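Local coordinates for BvnE (Penicillium brevicompactum, PDB 6U9I), which probably catalyses the stereoselective semipinacol rearrangement in the assembly of brevianamides, acting as an isomerase of the pinacolase type, at residues Y140-K143 against F144-Q148. Residues are numbered along the deposited sequence; the frame is centred on the assembly and turned at random.
Sequences YCVK and FAERQ
Tyr140 lays the CE2 side of its ring beside the first carbon of the Phe144 side chain, one helical turn on, with CE2 4.2 Å from Phe144 CB. Both rings swing to the same flank of helix 138-150, each CG being anti to its backbone N (chi1 -167° for Tyr140), and there Phe144 meets Tyr112 edge-to-face. Arg147, two turns on from Tyr140, reaches back along this flank: a bend at chi3 (54°) brings NH1 to 3.3 Å from Tyr140 OH. The hydroxyl sits at the guanidinium edge, near its plane, while ring and guanidinium planes stand 79° apart; this is therefore not a stack, and the bent N-H...O path marks the hydrogen bond as weak. Stronger polar partners lie on strand 110-122 and in the turn before it: Tyr140 OH pairs with Glu113 N, and Arg147 NH2 with the carbonyls of Leu111 and Cys109. An alanine in place of Arg147 would probably leave those two carbonyls without this donor and Tyr140 OH with one partner fewer.

Regular i to i+4 backbone bonds carry the helix through the contact, from Phe144 N to Tyr140 O at 2.8 Å to Arg147 N to Lys143 O at 2.9 Å. On another flank Glu146, extended beyond CG, passes obliquely by Val142, its OE1 3.7 Å from Val142 CG1. Lys143 NZ stays 5.2 Å from Glu146 OE2 and makes its salt bridge with Asp139; one water links NZ, weakly, to Glu146 OE1, and another donates to both Glu146 OE2 and Lys143 O, at 3.2 Å from the latter. The helix is thus two-sided: aromatic and guanidinium groups fasten one flank to strand 110-122 and the turn before it, whereas the lysine-glutamate attraction on the exposed flank is likely to be softened by water.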
ATOM      1  N   TYR A 140       2.492 -12.665   6.014  1.00 22.87           N
ATOM      2  CA  TYR A 140       3.508 -12.602   7.052  1.00 22.62           C
ATOM      3  C   TYR A 140       2.869 -12.430   8.422  1.00 23.53           C
ATOM      4  O   TYR A 140       3.317 -13.038   9.402  1.00 26.37           O
ATOM      5  CB  TYR A 140       4.503 -11.474   6.774  1.00 22.43           C
ATOM      6  CG  TYR A 140       5.705 -11.611   7.666  1.00 22.99           C
ATOM      7  CD1 TYR A 140       6.773 -12.403   7.292  1.00 25.67           C
ATOM      8  CD2 TYR A 140       5.743 -10.998   8.913  1.00 26.76           C
ATOM      9  CE1 TYR A 140       7.865 -12.560   8.119  1.00 29.99           C
ATOM     10  CE2 TYR A 140       6.830 -11.144   9.742  1.00 27.60           C
ATOM     11  CZ  TYR A 140       7.890 -11.929   9.339  1.00 29.43           C
ATOM     12  OH  TYR A 140       8.979 -12.088  10.165  1.00 25.11           O
ATOM     13  N   CYS A 141       1.809 -11.621   8.497  1.00 21.02           N
ATOM     14  CA  CYS A 141       1.088 -11.405   9.749  1.00 23.70           C
ATOM     15  C   CYS A 141       0.568 -12.721  10.318  1.00 30.22           C
ATOM     16  O   CYS A 141       0.710 -13.005  11.515  1.00 26.33           O
ATOM     17  CB  CYS A 141      -0.077 -10.453   9.486  1.00 24.35           C
ATOM     18  SG  CYS A 141       0.437  -8.725   9.493  1.00 25.15           S
ATOM     19  N   VAL A 142      -0.070 -13.519   9.464  1.00 25.63           N
ATOM     20  CA  VAL A 142      -0.654 -14.788   9.882  1.00 31.62           C
ATOM     21  C   VAL A 142       0.438 -15.769  10.272  1.00 31.81           C
ATOM     22  O   VAL A 142       0.344 -16.451  11.300  1.00 32.17           O
ATOM     23  CB  VAL A 142      -1.542 -15.348   8.758  1.00 27.99           C
ATOM     24  CG1 VAL A 142      -2.078 -16.713   9.145  1.00 32.41           C
ATOM     25  CG2 VAL A 142      -2.689 -14.388   8.449  1.00 28.26           C
ATOM     26  N   LYS A 143       1.492 -15.854   9.461  1.00 24.71           N
ATOM     27  CA  LYS A 143       2.592 -16.756   9.776  1.00 27.66           C
ATOM     28  C   LYS A 143       3.286 -16.350  11.070  1.00 36.86           C
ATOM     29  O   LYS A 143       3.685 -17.212  11.862  1.00 35.38           O
ATOM     30  CB  LYS A 143       3.584 -16.794   8.617  1.00 26.50           C
ATOM     31  CG  LYS A 143       3.040 -17.486   7.381  1.00 29.85           C
ATOM     32  CD  LYS A 143       4.163 -17.861   6.447  1.00 34.44           C
ATOM     33  CE  LYS A 143       3.644 -18.368   5.112  1.00 34.61           C
ATOM     34  NZ  LYS A 143       2.271 -18.939   5.192  1.00 33.79           N
ATOM     35  N   PHE A 144       3.436 -15.044  11.309  1.00 31.89           N
ATOM     36  CA  PHE A 144       4.087 -14.620  12.543  1.00 36.03           C
ATOM     37  C   PHE A 144       3.226 -14.935  13.762  1.00 39.98           C
ATOM     38  O   PHE A 144       3.759 -15.274  14.825  1.00 41.75           O
ATOM     39  CB  PHE A 144       4.429 -13.131  12.493  1.00 33.47           C
ATOM     40  CG  PHE A 144       5.235 -12.659  13.675  1.00 33.74           C
ATOM     41  CD1 PHE A 144       6.610 -12.848  13.713  1.00 40.81           C
ATOM     42  CD2 PHE A 144       4.616 -12.033  14.747  1.00 39.42           C
ATOM     43  CE1 PHE A 144       7.357 -12.420  14.800  1.00 35.69           C
ATOM     44  CE2 PHE A 144       5.351 -11.602  15.834  1.00 41.47           C
ATOM     45  CZ  PHE A 144       6.724 -11.796  15.863  1.00 39.86           C
ATOM     46  N   ALA A 145       1.900 -14.842  13.627  1.00 31.88           N
ATOM     47  CA  ALA A 145       1.026 -15.262  14.715  1.00 38.67           C
ATOM     48  C   ALA A 145       1.208 -16.744  15.019  1.00 45.92           C
ATOM     49  O   ALA A 145       1.274 -17.141  16.188  1.00 46.46           O
ATOM     50  CB  ALA A 145      -0.432 -14.953  14.369  1.00 41.39           C
ATOM     51  N   GLU A 146       1.305 -17.572  13.973  1.00 41.17           N
ATOM     52  CA  GLU A 146       1.589 -18.994  14.155  1.00 42.86           C
ATOM     53  C   GLU A 146       2.917 -19.205  14.872  1.00 48.65           C
ATOM     54  O   GLU A 146       2.993 -19.963  15.848  1.00 53.50           O
ATOM     55  CB  GLU A 146       1.601 -19.703  12.797  1.00 41.85           C
ATOM     56  CG  GLU A 146       0.295 -19.622  12.020  1.00 45.48           C
ATOM     57  CD  GLU A 146       0.457 -20.026  10.557  1.00 52.52           C
ATOM     58  OE1 GLU A 146      -0.554 -20.014   9.821  1.00 57.36           O
ATOM     59  OE2 GLU A 146       1.592 -20.352  10.143  1.00 56.49           O
ATOM     60  N   ARG A 147       3.982 -18.548  14.394  1.00 42.84           N
ATOM     61  CA  ARG A 147       5.301 -18.715  15.005  1.00 45.38           C
ATOM     62  C   ARG A 147       5.303 -18.317  16.474  1.00 53.81           C
ATOM     63  O   ARG A 147       6.036 -18.909  17.276  1.00 50.45           O
ATOM     64  CB  ARG A 147       6.352 -17.891  14.261  1.00 40.35           C
ATOM     65  CG  ARG A 147       6.695 -18.380  12.881  1.00 39.35           C
ATOM     66  CD  ARG A 147       7.500 -17.321  12.149  1.00 39.25           C
ATOM     67  NE  ARG A 147       8.670 -16.922  12.927  1.00 38.23           N
ATOM     68  CZ  ARG A 147       9.323 -15.778  12.764  1.00 40.82           C
ATOM     69  NH1 ARG A 147       8.912 -14.900  11.855  1.00 35.50           N
ATOM     70  NH2 ARG A 147      10.379 -15.504  13.516  1.00 36.76           N
ATOM     71  N   GLN A 148       4.506 -17.323  16.830  1.00 53.54           N
ATOM     72  CA  GLN A 148       4.428 -16.851  18.188  1.00 53.49           C
ATOM     73  C   GLN A 148       3.668 -17.843  19.040  1.00 56.02           C
ATOM     74  O   GLN A 148       4.098 -18.132  20.146  1.00 60.50           O
ATOM     75  CB  GLN A 148       3.847 -15.435  18.283  1.00 50.68           C
ATOM     76  CG  GLN A 148       4.844 -14.302  18.092  1.00 50.32           C
ATOM     77  CD  GLN A 148       4.483 -13.068  18.894  1.00 64.89           C
ATOM     78  OE1 GLN A 148       3.321 -12.656  18.907  1.00 52.36           O
ATOM     79  NE2 GLN A 148       5.479 -12.477  19.590  1.00 65.77           N
TER
HETATM   80  O   HOH W   1      -0.354 -19.567   6.701  1.00 49.04           O
HETATM   81  O   HOH W   2       4.620 -19.933  10.381  1.00 51.41           O